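Local coordinates for protein phosphoribosylformylglycinamidine cyclo-ligase (Thermus thermophilus HB8, PDB 5AVM) that probably catalyses the ATP-dependent ring closure of formylglycinamidine ribonucleotide to aminoimidazole ribonucleotide in de novo purine synthesis, at residues Tyr190-Ile193 with Arg194-Ala198; Val303-Gln306 with Glu307-Glu310; Asp82-Asn85 with His86-Asp90; Trp270-Pro273 with Pro274-Tyr278. One frame throughout, in Å; residues are numbered along the deposited sequence.

How the interactions relate
Interactions 1, 2 and 4 lie within the C-terminal AIR synthase region and interaction 3 within the N-terminal one. None touches another. Interactions 1 and 3 have centres about 22 Å apart, with nearest atoms about 6 Å apart, and Lys66 joins them: its NZ is hydrogen-bonded to Tyr190 OH and makes a salt bridge with Asp82. Interaction 4 is also about 6 Å from interaction 1 at the nearest atoms, and Leu217 packs against both Ile193 and Val275. Residues 303-310 lie on the opposite side of the chain's centre from interaction 1, the two centres about 37 Å apart. A sulfate ion, probably from the crystallisation liquor, binds at the start of helix 190-196.

Interaction 1 of 4, residues Tyr190-Ile193 with Arg194-Ala198; sequences YSLI and RKVVA. With SO4 (sulfate ion), chain L.
Arg194 N and Val196 N bond to the carbonyl oxygens of Tyr190 and Leu192, four residues earlier, so residues 190-196 wind as a short helix, and Val197 N still bonds back to Ile193 O as the helix ends, while Lys195 N is held only by weak bonds. Ile193 is buried, and its CD1 sits 3.7 Å above the plane of the Tyr190 ring, over the centre, a CH-pi contact that suits a slim branched chain. Leu192 CD1 meets Val196 CG2, one turn later in the helix, at 4.1 Å, and Ile193 CG2 approaches Val197 CG2 at 4.3 Å. Branched apolar residues suit a buried face between helices: Ile193 and Val197 pack on Leu217 of helix 213-218 and Leu279 of helix 275-283, Val196 on Leu282. Arg194 begins with CG anti to its carbonyl carbon (chi1 -70°), which brings CG within 3.1 Å of Tyr190 O. A bend at chi3 (66°) follows, and NE forms a salt bridge with Glu72. The Tyr190 hydroxyl is engaged by Leu217 O and Lys66 NZ. At the helix start, Tyr190 N gives a hydrogen bond to sulfate O3 at 3.1 Å, and that oxygen lies at the ring edge, near its plane. Gly189 N binds the same ion. Amide donors at a helix N-terminus, probably reinforced by the helix dipole, thus hold an anion without a charged side chain from residues 190-198.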
ATOM      1  N   TYR B 190       8.672   6.400 -16.895  1.00 26.43           N
ATOM      2  CA  TYR B 190       9.984   5.810 -16.977  1.00 26.63           C
ATOM      3  C   TYR B 190      10.042   4.536 -17.797  1.00 28.52           C
ATOM      4  O   TYR B 190      11.114   3.954 -17.965  1.00 29.99           O
ATOM      5  CB  TYR B 190      10.552   5.577 -15.584  1.00 26.03           C
ATOM      6  CG  TYR B 190      11.130   6.837 -14.986  1.00 26.24           C
ATOM      7  CD1 TYR B 190      10.297   7.850 -14.497  1.00 26.18           C
ATOM      8  CD2 TYR B 190      12.510   7.034 -14.937  1.00 26.10           C
ATOM      9  CE1 TYR B 190      10.827   9.026 -13.976  1.00 25.68           C
ATOM     10  CE2 TYR B 190      13.048   8.205 -14.418  1.00 27.56           C
ATOM     11  CZ  TYR B 190      12.200   9.194 -13.939  1.00 26.66           C
ATOM     12  OH  TYR B 190      12.737  10.339 -13.404  1.00 29.22           O
ATOM     13  N   SER B 191       8.900   4.093 -18.308  1.00 29.29           N
ATOM     14  CA  SER B 191       8.884   2.899 -19.143  1.00 30.43           C
ATOM     15  C   SER B 191       9.277   3.362 -20.547  1.00 31.25           C
ATOM     16  O   SER B 191      10.031   2.690 -21.264  1.00 31.99           O
ATOM     17  CB  SER B 191       7.494   2.277 -19.176  1.00 30.25           C
ATOM     18  OG  SER B 191       7.489   1.167 -20.056  1.00 35.35           O
ATOM     19  N   LEU B 192       8.749   4.522 -20.932  1.00 30.32           N
ATOM     20  CA  LEU B 192       9.056   5.109 -22.225  1.00 29.21           C
ATOM     21  C   LEU B 192      10.535   5.460 -22.167  1.00 29.42           C
ATOM     22  O   LEU B 192      11.291   5.158 -23.091  1.00 30.64           O
ATOM     23  CB  LEU B 192       8.198   6.366 -22.454  1.00 27.93           C
ATOM     24  CG  LEU B 192       8.319   7.131 -23.781  1.00 27.74           C
ATOM     25  CD1 LEU B 192       8.515   6.166 -24.944  1.00 28.06           C
ATOM     26  CD2 LEU B 192       7.071   7.968 -23.998  1.00 24.95           C
ATOM     27  N   ILE B 193      10.939   6.069 -21.053  1.00 28.34           N
ATOM     28  CA  ILE B 193      12.326   6.472 -20.822  1.00 28.20           C
ATOM     29  C   ILE B 193      13.332   5.324 -20.940  1.00 29.23           C
ATOM     30  O   ILE B 193      14.324   5.443 -21.654  1.00 30.10           O
ATOM     31  CB  ILE B 193      12.483   7.128 -19.424  1.00 25.43           C
ATOM     32  CG1 ILE B 193      11.863   8.524 -19.434  1.00 24.24           C
ATOM     33  CG2 ILE B 193      13.939   7.188 -19.025  1.00 25.32           C
ATOM     34  CD1 ILE B 193      11.719   9.143 -18.058  1.00 24.76           C
ATOM     35  N   ARG B 194      13.088   4.220 -20.242  1.00 30.80           N
ATOM     36  CA  ARG B 194      14.011   3.090 -20.287  1.00 31.65           C
ATOM     37  C   ARG B 194      14.172   2.539 -21.697  1.00 32.76           C
ATOM     38  O   ARG B 194      15.226   2.000 -22.043  1.00 32.70           O
ATOM     39  CB  ARG B 194      13.561   1.987 -19.322  1.00 32.73           C
ATOM     40  CG  ARG B 194      13.717   2.354 -17.841  1.00 32.04           C
ATOM     41  CD  ARG B 194      13.444   1.161 -16.931  1.00 34.27           C
ATOM     42  NE  ARG B 194      14.443   0.102 -17.084  1.00 36.08           N
ATOM     43  CZ  ARG B 194      14.151  -1.174 -17.327  1.00 37.08           C
ATOM     44  NH1 ARG B 194      12.886  -1.558 -17.451  1.00 38.01           N
ATOM     45  NH2 ARG B 194      15.123  -2.069 -17.447  1.00 36.37           N
ATOM     46  N   LYS B 195      13.130   2.683 -22.509  1.00 34.01           N
ATOM     47  CA  LYS B 195      13.178   2.229 -23.894  1.00 35.14           C
ATOM     48  C   LYS B 195      14.003   3.205 -24.728  1.00 36.18           C
ATOM     49  O   LYS B 195      14.862   2.799 -25.511  1.00 36.37           O
ATOM     50  CB  LYS B 195      11.773   2.148 -24.489  1.00 36.08           C
ATOM     51  CG  LYS B 195      11.761   2.197 -26.018  1.00 39.82           C
ATOM     52  CD  LYS B 195      10.349   2.176 -26.587  1.00 41.77           C
ATOM     53  CE  LYS B 195      10.346   2.515 -28.074  1.00 42.91           C
ATOM     54  NZ  LYS B 195      10.772   3.926 -28.336  1.00 42.33           N
ATOM     55  N   VAL B 196      13.725   4.494 -24.558  1.00 36.13           N
ATOM     56  CA  VAL B 196      14.429   5.536 -25.295  1.00 36.22           C
ATOM     57  C   VAL B 196      15.937   5.584 -25.001  1.00 36.46           C
ATOM     58  O   VAL B 196      16.743   5.742 -25.920  1.00 36.23           O
ATOM     59  CB  VAL B 196      13.793   6.925 -25.015  1.00 35.14           C
ATOM     60  CG1 VAL B 196      14.693   8.032 -25.516  1.00 35.32           C
ATOM     61  CG2 VAL B 196      12.445   7.017 -25.701  1.00 32.66           C
ATOM     62  N   VAL B 197      16.315   5.443 -23.732  1.00 36.65           N
ATOM     63  CA  VAL B 197      17.728   5.478 -23.358  1.00 36.55           C
ATOM     64  C   VAL B 197      18.389   4.097 -23.371  1.00 37.80           C
ATOM     65  O   VAL B 197      19.579   3.970 -23.082  1.00 37.01           O
ATOM     66  CB  VAL B 197      17.932   6.097 -21.950  1.00 35.19           C
ATOM     67  CG1 VAL B 197      17.350   7.495 -21.915  1.00 34.56           C
ATOM     68  CG2 VAL B 197      17.300   5.218 -20.888  1.00 32.81           C
ATOM     69  N   ALA B 198      17.616   3.068 -23.708  1.00 39.41           N
ATOM     70  CA  ALA B 198      18.122   1.699 -23.747  1.00 40.94           C
ATOM     71  C   ALA B 198      19.371   1.569 -24.610  1.00 42.87           C
ATOM     72  O   ALA B 198      19.289   1.594 -25.843  1.00 43.05           O
ATOM     73  CB  ALA B 198      17.044   0.768 -24.266  1.00 40.26           C
TER
HETATM   74  S   SO4 L 401       5.974   4.299 -15.082  1.00 33.96           S
HETATM   75  O1  SO4 L 401       6.605   3.327 -15.987  1.00 35.16           O
HETATM   76  O2  SO4 L 401       5.343   3.587 -13.944  1.00 36.27           O
HETATM   77  O3  SO4 L 401       6.995   5.231 -14.571  1.00 33.39           O
HETATM   78  O4  SO4 L 401       4.952   5.062 -15.824  1.00 37.10           O

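Interaction 2 of 4, residues Val303-Gln306 with Glu307-Glu310; sequences VLPQ and EAAE
The flat ends of Gln306 and Glu310, one helical turn apart, meet with amide and carboxylate planes only 22° apart, the two side chains crossing obliquely. Two oxygens come near each other there, Gln306 OE1 standing 3.5 Å from Glu310 OE1. The glutamine reaches this place because its chain leaves with CG anti to the backbone N (chi1 -175°) and then folds back at chi2. On the Leu304 side the contact is apolar. Leu304 spreads its two methyls over the first turn of the helix: CD2 rests 3.7 Å from Ala308 CB, and CD1 3.6 Å from Ala309 CB. Alanines suit these positions, since a methyl lets the leucine come close to the helix backbone, with CD1 also 3.4 Å from Ala309 N. Replacing Leu304 with an alanine would probably open a gap beside Ala308 and Ala309 and leave both their methyls without this apolar cover. Pro305 occupies the N-cap position. Lacking an N-H of its own, it costs no donor there, and its carbonyl oxygen accepts two weak bonds, from Ala308 N at 3.1 Å and Ala309 N at 3.4 Å. The junction thus turns strand 298-304 into helix 306-313 within the C-terminal AIR synthase region. Leu304 and Ala309 both press on Ala176 of the adjoining strand 176-181, while Gln306 touches Leu320 on strand 319-326.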
ATOM      1  N   VAL B 303      -4.976  26.038  -9.217  1.00 28.54           N
ATOM      2  CA  VAL B 303      -6.112  26.771  -9.750  1.00 28.20           C
ATOM      3  C   VAL B 303      -6.570  27.689  -8.623  1.00 29.70           C
ATOM      4  O   VAL B 303      -6.981  27.227  -7.559  1.00 29.91           O
ATOM      5  CB  VAL B 303      -7.251  25.817 -10.143  1.00 27.63           C
ATOM      6  CG1 VAL B 303      -8.314  26.571 -10.916  1.00 27.27           C
ATOM      7  CG2 VAL B 303      -6.700  24.662 -10.964  1.00 25.37           C
ATOM      8  N   LEU B 304      -6.483  28.991  -8.854  1.00 31.20           N
ATOM      9  CA  LEU B 304      -6.853  29.969  -7.843  1.00 33.44           C
ATOM     10  C   LEU B 304      -7.176  31.326  -8.477  1.00 35.77           C
ATOM     11  O   LEU B 304      -6.842  31.565  -9.641  1.00 36.48           O
ATOM     12  CB  LEU B 304      -5.690  30.127  -6.850  1.00 32.82           C
ATOM     13  CG  LEU B 304      -4.260  30.304  -7.405  1.00 32.76           C
ATOM     14  CD1 LEU B 304      -4.187  31.428  -8.416  1.00 33.12           C
ATOM     15  CD2 LEU B 304      -3.314  30.596  -6.264  1.00 31.53           C
ATOM     16  N   PRO B 305      -7.838  32.229  -7.721  1.00 36.06           N
ATOM     17  CA  PRO B 305      -8.181  33.560  -8.239  1.00 36.29           C
ATOM     18  C   PRO B 305      -6.937  34.245  -8.814  1.00 36.32           C
ATOM     19  O   PRO B 305      -5.820  33.961  -8.385  1.00 35.86           O
ATOM     20  CB  PRO B 305      -8.722  34.271  -7.003  1.00 35.57           C
ATOM     21  CG  PRO B 305      -9.416  33.167  -6.285  1.00 34.54           C
ATOM     22  CD  PRO B 305      -8.410  32.035  -6.375  1.00 34.64           C
ATOM     23  N   GLN B 306      -7.124  35.142  -9.776  1.00 37.93           N
ATOM     24  CA  GLN B 306      -5.985  35.821 -10.387  1.00 39.15           C
ATOM     25  C   GLN B 306      -5.085  36.559  -9.391  1.00 39.77           C
ATOM     26  O   GLN B 306      -3.861  36.484  -9.489  1.00 39.52           O
ATOM     27  CB  GLN B 306      -6.460  36.797 -11.465  1.00 39.91           C
ATOM     28  CG  GLN B 306      -5.319  37.453 -12.232  1.00 41.77           C
ATOM     29  CD  GLN B 306      -4.577  36.481 -13.145  1.00 43.50           C
ATOM     30  OE1 GLN B 306      -3.357  36.574 -13.307  1.00 43.43           O
ATOM     31  NE2 GLN B 306      -5.313  35.556 -13.758  1.00 43.69           N
ATOM     32  N   GLU B 307      -5.681  37.259  -8.430  1.00 40.55           N
ATOM     33  CA  GLU B 307      -4.900  38.005  -7.442  1.00 41.51           C
ATOM     34  C   GLU B 307      -4.054  37.114  -6.550  1.00 40.57           C
ATOM     35  O   GLU B 307      -2.971  37.514  -6.119  1.00 39.38           O
ATOM     36  CB  GLU B 307      -5.821  38.859  -6.563  1.00 44.55           C
ATOM     37  CG  GLU B 307      -5.100  39.712  -5.497  1.00 48.45           C
ATOM     38  CD  GLU B 307      -4.983  39.027  -4.133  1.00 50.43           C
ATOM     39  OE1 GLU B 307      -4.293  37.992  -4.029  1.00 53.13           O
ATOM     40  OE2 GLU B 307      -5.584  39.531  -3.160  1.00 51.08           O
ATOM     41  N   ALA B 308      -4.556  35.914  -6.269  1.00 41.36           N
ATOM     42  CA  ALA B 308      -3.856  34.964  -5.405  1.00 40.67           C
ATOM     43  C   ALA B 308      -2.542  34.505  -6.017  1.00 39.80           C
ATOM     44  O   ALA B 308      -1.532  34.396  -5.322  1.00 40.09           O
ATOM     45  CB  ALA B 308      -4.752  33.765  -5.107  1.00 40.09           C
ATOM     46  N   ALA B 309      -2.558  34.233  -7.318  1.00 39.61           N
ATOM     47  CA  ALA B 309      -1.355  33.810  -8.022  1.00 40.03           C
ATOM     48  C   ALA B 309      -0.268  34.862  -7.793  1.00 41.87           C
ATOM     49  O   ALA B 309       0.866  34.535  -7.437  1.00 41.89           O
ATOM     50  CB  ALA B 309      -1.647  33.672  -9.507  1.00 38.85           C
ATOM     51  N   GLU B 310      -0.635  36.128  -7.989  1.00 43.42           N
ATOM     52  CA  GLU B 310       0.282  37.250  -7.801  1.00 43.77           C
ATOM     53  C   GLU B 310       0.948  37.213  -6.432  1.00 42.70           C
ATOM     54  O   GLU B 310       2.172  37.236  -6.331  1.00 42.48           O
ATOM     55  CB  GLU B 310      -0.466  38.583  -7.964  1.00 46.42           C
ATOM     56  CG  GLU B 310      -0.342  39.239  -9.337  1.00 48.32           C
ATOM     57  CD  GLU B 310      -0.922  38.393 -10.453  1.00 50.53           C
ATOM     58  OE1 GLU B 310      -2.116  38.035 -10.368  1.00 52.48           O
ATOM     59  OE2 GLU B 310      -0.187  38.092 -11.419  1.00 50.48           O
TER

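Interaction 3 of 4, residues Asp82-Asn85 with His86-Asp90; sequences DLVN and HSVND
Ser87 and Leu83, one turn apart on helix 79-92, share a single oxygen: Ser87 OG donates to Leu83 O at 2.7 Å and Ser87 N to the same atom at 2.9 Å, the two arriving from opposite faces of the carbonyl plane. The hydroxyl is folded back over the preceding turn because OG lies anti to its own carbonyl carbon, beside the backbone N (chi1 -61°). A small serine suits this spot against Phe101, where its buried hydroxyl is satisfied by the helix itself. Trading Ser87 for an alanine would probably leave Leu83 O with one donor fewer and a small gap beside Leu83 CD1. On the flank facing helix 112-129, Val84 and Val88 meet at a slant, CG1 of the first 4.2 Å from CG2 of the second, and Val84 packs on Leu122 and Ala125. Another flank is polar. Asn85 and Asn89 stand a turn apart and spend their amides outside the helix: ND2 of each donates to a backbone oxygen, His221 O and Arg222 O respectively. The His86 ring swings away from the helix, with Asp90 OD2 in plane at its edge, 4.0 Å from His86 NE2; its ND1 pairs with Thr187 OG1, and the ring meets that of His221 with planes at about 30° and that of His243 edge-to-face. Asp82 OD1 takes a hydrogen bond from His221 N and makes a salt bridge with Lys66. Buried as it is, the helix therefore divides its chemistry: Val84 packs it on helix 112-129 and Phe101, while amides, the imidazole and Asp82 tie it by directed bonds largely to the C-terminal region.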
ATOM      1  N   ASP B  82      11.646   9.731  -4.076  1.00 24.24           N
ATOM      2  CA  ASP B  82      10.694   9.636  -5.172  1.00 25.09           C
ATOM      3  C   ASP B  82       9.327   9.222  -4.657  1.00 24.79           C
ATOM      4  O   ASP B  82       8.316   9.804  -5.037  1.00 24.76           O
ATOM      5  CB  ASP B  82      11.171   8.633  -6.229  1.00 26.87           C
ATOM      6  CG  ASP B  82      12.260   9.208  -7.139  1.00 29.91           C
ATOM      7  OD1 ASP B  82      12.036  10.284  -7.746  1.00 29.48           O
ATOM      8  OD2 ASP B  82      13.341   8.583  -7.256  1.00 29.81           O
ATOM      9  N   LEU B  83       9.293   8.220  -3.784  1.00 24.45           N
ATOM     10  CA  LEU B  83       8.030   7.733  -3.226  1.00 24.02           C
ATOM     11  C   LEU B  83       7.386   8.699  -2.229  1.00 23.14           C
ATOM     12  O   LEU B  83       6.215   9.060  -2.357  1.00 22.20           O
ATOM     13  CB  LEU B  83       8.249   6.380  -2.544  1.00 22.22           C
ATOM     14  CG  LEU B  83       7.011   5.763  -1.898  1.00 21.16           C
ATOM     15  CD1 LEU B  83       5.863   5.719  -2.901  1.00 18.83           C
ATOM     16  CD2 LEU B  83       7.357   4.376  -1.402  1.00 20.70           C
ATOM     17  N   VAL B  84       8.161   9.104  -1.231  1.00 23.22           N
ATOM     18  CA  VAL B  84       7.681  10.012  -0.199  1.00 23.20           C
ATOM     19  C   VAL B  84       7.219  11.342  -0.783  1.00 24.25           C
ATOM     20  O   VAL B  84       6.121  11.817  -0.469  1.00 25.01           O
ATOM     21  CB  VAL B  84       8.782  10.240   0.863  1.00 21.72           C
ATOM     22  CG1 VAL B  84       8.391  11.355   1.814  1.00 20.54           C
ATOM     23  CG2 VAL B  84       9.006   8.948   1.633  1.00 19.38           C
ATOM     24  N   ASN B  85       8.047  11.941  -1.637  1.00 23.73           N
ATOM     25  CA  ASN B  85       7.700  13.216  -2.259  1.00 22.94           C
ATOM     26  C   ASN B  85       6.485  13.121  -3.169  1.00 22.27           C
ATOM     27  O   ASN B  85       5.708  14.065  -3.260  1.00 24.52           O
ATOM     28  CB  ASN B  85       8.888  13.761  -3.041  1.00 23.87           C
ATOM     29  CG  ASN B  85       9.984  14.252  -2.133  1.00 24.49           C
ATOM     30  OD1 ASN B  85       9.880  14.123  -0.912  1.00 24.21           O
ATOM     31  ND2 ASN B  85      11.041  14.816  -2.713  1.00 23.15           N
ATOM     32  N   HIS B  86       6.326  11.990  -3.850  1.00 20.01           N
ATOM     33  CA  HIS B  86       5.183  11.783  -4.726  1.00 19.62           C
ATOM     34  C   HIS B  86       3.954  11.638  -3.836  1.00 21.43           C
ATOM     35  O   HIS B  86       2.867  12.108  -4.168  1.00 20.88           O
ATOM     36  CB  HIS B  86       5.409  10.522  -5.564  1.00 19.88           C
ATOM     37  CG  HIS B  86       4.306  10.212  -6.532  1.00 20.33           C
ATOM     38  ND1 HIS B  86       4.537   9.588  -7.738  1.00 21.22           N
ATOM     39  CD2 HIS B  86       2.965  10.371  -6.445  1.00 20.69           C
ATOM     40  CE1 HIS B  86       3.387   9.371  -8.352  1.00 19.48           C
ATOM     41  NE2 HIS B  86       2.418   9.835  -7.587  1.00 20.51           N
ATOM     42  N   SER B  87       4.143  10.992  -2.688  1.00 22.69           N
ATOM     43  CA  SER B  87       3.063  10.780  -1.723  1.00 23.72           C
ATOM     44  C   SER B  87       2.654  12.109  -1.086  1.00 23.32           C
ATOM     45  O   SER B  87       1.467  12.376  -0.886  1.00 23.83           O
ATOM     46  CB  SER B  87       3.508   9.795  -0.624  1.00 25.53           C
ATOM     47  OG  SER B  87       3.835   8.514  -1.156  1.00 28.38           O
ATOM     48  N   VAL B  88       3.641  12.935  -0.760  1.00 21.98           N
ATOM     49  CA  VAL B  88       3.379  14.229  -0.158  1.00 20.99           C
ATOM     50  C   VAL B  88       2.559  15.114  -1.099  1.00 21.66           C
ATOM     51  O   VAL B  88       1.621  15.780  -0.667  1.00 23.40           O
ATOM     52  CB  VAL B  88       4.706  14.947   0.215  1.00 21.22           C
ATOM     53  CG1 VAL B  88       4.440  16.394   0.604  1.00 20.81           C
ATOM     54  CG2 VAL B  88       5.382  14.219   1.369  1.00 20.02           C
ATOM     55  N   ASN B  89       2.898  15.103  -2.386  1.00 21.70           N
ATOM     56  CA  ASN B  89       2.200  15.931  -3.365  1.00 20.66           C
ATOM     57  C   ASN B  89       0.766  15.515  -3.631  1.00 20.07           C
ATOM     58  O   ASN B  89      -0.094  16.369  -3.803  1.00 21.02           O
ATOM     59  CB  ASN B  89       2.966  15.974  -4.692  1.00 22.28           C
ATOM     60  CG  ASN B  89       4.256  16.782  -4.607  1.00 25.03           C
ATOM     61  OD1 ASN B  89       4.577  17.370  -3.563  1.00 26.03           O
ATOM     62  ND2 ASN B  89       5.006  16.817  -5.712  1.00 23.81           N
ATOM     63  N   ASP B  90       0.502  14.215  -3.689  1.00 21.80           N
ATOM     64  CA  ASP B  90      -0.865  13.746  -3.927  1.00 22.30           C
ATOM     65  C   ASP B  90      -1.786  14.206  -2.802  1.00 22.52           C
ATOM     66  O   ASP B  90      -2.999  14.354  -2.991  1.00 23.48           O
ATOM     67  CB  ASP B  90      -0.895  12.218  -4.042  1.00 22.58           C
ATOM     68  CG  ASP B  90      -0.781  11.740  -5.480  1.00 24.36           C
ATOM     69  OD1 ASP B  90      -0.444  12.561  -6.362  1.00 24.07           O
ATOM     70  OD2 ASP B  90      -1.031  10.540  -5.733  1.00 27.57           O
TER

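Interaction 4 of 4, residues Trp270-Pro273 with Pro274-Tyr278; sequences WPIP and PVFPY
Pro273 and Phe276 meet where a proline-rich, extended lead-in, close to polyproline-II geometry at Pro271 and Pro273, passes into helix 275-283 of the C-terminal AIR synthase region. The two side chains lie side by side and point the same way. Phe276 has CG anti to its carbonyl carbon (chi1 -71°), which sends the ring back along the incoming chain, and Pro273 CD reaches the ring edge in its plane, 3.5 Å from Phe276 CE2. A rigid pyrrolidine fits well here, with CB and CG also near CD2 and CE2 of the ring. Val275 covers one face of the same ring: its CG1 is placed between backbone N and carbonyl carbon (chi1 72°) and so stands 4.3 Å above the plane, over the centre. From there CG1 also comes within 4.2 Å of Pro273 CB. Ile272 crosses Phe276 at about a right angle, bringing its CG2 to 3.9 Å from Phe276 CD2. Beyond these residues the ring packs on Asn295 and Met296, and Ile272 leans on Tyr291 of helix 287-293. The backbone adds little grip, since Phe276 N makes only a weak bond to Pro273 O, at 3.4 Å. The fixed phi of Pro271 and Pro273 stiffens the lead-in. Prolines also suit the first turn of a helix, where the amide nitrogens have no preceding turn to bond to; Pro274 and Pro277 both fall there. In Pro277 a ring carbon takes the place of the amide hydrogen, so that the atom facing Pro273 O is Pro277 CD, at 3.3 Å.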
ATOM      1  N   TRP B 270       6.378  28.444 -19.042  1.00 29.62           N
ATOM      2  CA  TRP B 270       7.100  27.809 -17.949  1.00 27.26           C
ATOM      3  C   TRP B 270       8.330  27.072 -18.477  1.00 27.69           C
ATOM      4  O   TRP B 270       8.362  26.640 -19.634  1.00 26.93           O
ATOM      5  CB  TRP B 270       6.176  26.827 -17.211  1.00 25.37           C
ATOM      6  CG  TRP B 270       6.029  25.496 -17.891  1.00 22.61           C
ATOM      7  CD1 TRP B 270       6.804  24.389 -17.698  1.00 21.46           C
ATOM      8  CD2 TRP B 270       5.082  25.147 -18.908  1.00 21.55           C
ATOM      9  NE1 TRP B 270       6.404  23.377 -18.531  1.00 19.58           N
ATOM     10  CE2 TRP B 270       5.349  23.813 -19.287  1.00 19.23           C
ATOM     11  CE3 TRP B 270       4.038  25.834 -19.541  1.00 20.88           C
ATOM     12  CZ2 TRP B 270       4.611  23.150 -20.270  1.00 17.83           C
ATOM     13  CZ3 TRP B 270       3.302  25.172 -20.522  1.00 20.45           C
ATOM     14  CH2 TRP B 270       3.596  23.842 -20.875  1.00 19.12           C
ATOM     15  N   PRO B 271       9.364  26.928 -17.631  1.00 28.66           N
ATOM     16  CA  PRO B 271      10.623  26.250 -17.955  1.00 29.63           C
ATOM     17  C   PRO B 271      10.455  24.733 -18.075  1.00 30.80           C
ATOM     18  O   PRO B 271       9.946  24.084 -17.162  1.00 31.71           O
ATOM     19  CB  PRO B 271      11.530  26.616 -16.781  1.00 28.62           C
ATOM     20  CG  PRO B 271      10.942  27.877 -16.256  1.00 29.38           C
ATOM     21  CD  PRO B 271       9.476  27.603 -16.330  1.00 29.24           C
ATOM     22  N   ILE B 272      10.891  24.173 -19.200  1.00 30.74           N
ATOM     23  CA  ILE B 272      10.797  22.738 -19.420  1.00 29.89           C
ATOM     24  C   ILE B 272      12.162  22.100 -19.195  1.00 30.82           C
ATOM     25  O   ILE B 272      13.134  22.476 -19.845  1.00 32.99           O
ATOM     26  CB  ILE B 272      10.329  22.431 -20.861  1.00 28.99           C
ATOM     27  CG1 ILE B 272       8.958  23.065 -21.104  1.00 26.86           C
ATOM     28  CG2 ILE B 272      10.272  20.925 -21.087  1.00 29.48           C
ATOM     29  CD1 ILE B 272       8.389  22.808 -22.486  1.00 25.56           C
ATOM     30  N   PRO B 273      12.267  21.148 -18.247  1.00 31.08           N
ATOM     31  CA  PRO B 273      13.570  20.517 -18.021  1.00 30.77           C
ATOM     32  C   PRO B 273      14.150  20.127 -19.380  1.00 30.56           C
ATOM     33  O   PRO B 273      13.410  19.719 -20.270  1.00 31.22           O
ATOM     34  CB  PRO B 273      13.214  19.304 -17.164  1.00 28.92           C
ATOM     35  CG  PRO B 273      12.112  19.831 -16.322  1.00 28.21           C
ATOM     36  CD  PRO B 273      11.260  20.596 -17.323  1.00 30.01           C
ATOM     37  N   PRO B 274      15.476  20.252 -19.557  1.00 30.68           N
ATOM     38  CA  PRO B 274      16.134  19.912 -20.824  1.00 30.60           C
ATOM     39  C   PRO B 274      16.125  18.428 -21.179  1.00 31.30           C
ATOM     40  O   PRO B 274      16.249  18.058 -22.354  1.00 31.21           O
ATOM     41  CB  PRO B 274      17.546  20.441 -20.620  1.00 30.45           C
ATOM     42  CG  PRO B 274      17.769  20.182 -19.159  1.00 32.02           C
ATOM     43  CD  PRO B 274      16.468  20.656 -18.546  1.00 30.96           C
ATOM     44  N   VAL B 275      15.981  17.582 -20.159  1.00 30.85           N
ATOM     45  CA  VAL B 275      15.966  16.135 -20.354  1.00 28.16           C
ATOM     46  C   VAL B 275      14.777  15.666 -21.179  1.00 27.93           C
ATOM     47  O   VAL B 275      14.856  14.620 -21.813  1.00 28.42           O
ATOM     48  CB  VAL B 275      15.945  15.384 -19.011  1.00 27.70           C
ATOM     49  CG1 VAL B 275      14.578  15.519 -18.357  1.00 25.87           C
ATOM     50  CG2 VAL B 275      16.304  13.933 -19.232  1.00 26.15           C
ATOM     51  N   PHE B 276      13.684  16.434 -21.179  1.00 27.33           N
ATOM     52  CA  PHE B 276      12.493  16.055 -21.938  1.00 27.25           C
ATOM     53  C   PHE B 276      12.650  16.111 -23.460  1.00 28.32           C
ATOM     54  O   PHE B 276      12.542  15.083 -24.133  1.00 28.30           O
ATOM     55  CB  PHE B 276      11.293  16.906 -21.514  1.00 26.47           C
ATOM     56  CG  PHE B 276      10.784  16.586 -20.140  1.00 29.07           C
ATOM     57  CD1 PHE B 276      10.396  15.289 -19.813  1.00 29.11           C
ATOM     58  CD2 PHE B 276      10.704  17.575 -19.163  1.00 28.73           C
ATOM     59  CE1 PHE B 276       9.937  14.985 -18.530  1.00 29.63           C
ATOM     60  CE2 PHE B 276      10.246  17.281 -17.879  1.00 28.12           C
ATOM     61  CZ  PHE B 276       9.864  15.986 -17.562  1.00 27.95           C
ATOM     62  N   PRO B 277      12.897  17.306 -24.029  1.00 29.17           N
ATOM     63  CA  PRO B 277      13.048  17.377 -25.485  1.00 29.54           C
ATOM     64  C   PRO B 277      14.187  16.494 -25.977  1.00 30.36           C
ATOM     65  O   PRO B 277      14.206  16.076 -27.133  1.00 29.86           O
ATOM     66  CB  PRO B 277      13.294  18.861 -25.732  1.00 29.90           C
ATOM     67  CG  PRO B 277      13.968  19.312 -24.468  1.00 29.69           C
ATOM     68  CD  PRO B 277      13.159  18.622 -23.412  1.00 29.23           C
ATOM     69  N   TYR B 278      15.130  16.213 -25.082  1.00 31.04           N
ATOM     70  CA  TYR B 278      16.266  15.358 -25.396  1.00 31.49           C
ATOM     71  C   TYR B 278      15.746  13.937 -25.598  1.00 31.33           C
ATOM     72  O   TYR B 278      16.027  13.297 -26.608  1.00 31.91           O
ATOM     73  CB  TYR B 278      17.277  15.379 -24.251  1.00 32.97           C
ATOM     74  CG  TYR B 278      18.450  14.471 -24.500  1.00 36.18           C
ATOM     75  CD1 TYR B 278      19.324  14.711 -25.559  1.00 37.10           C
ATOM     76  CD2 TYR B 278      18.653  13.335 -23.719  1.00 37.23           C
ATOM     77  CE1 TYR B 278      20.368  13.837 -25.838  1.00 38.98           C
ATOM     78  CE2 TYR B 278      19.693  12.454 -23.990  1.00 37.29           C
ATOM     79  CZ  TYR B 278      20.542  12.709 -25.051  1.00 38.72           C
ATOM     80  OH  TYR B 278      21.553  11.827 -25.342  1.00 40.92           O
TER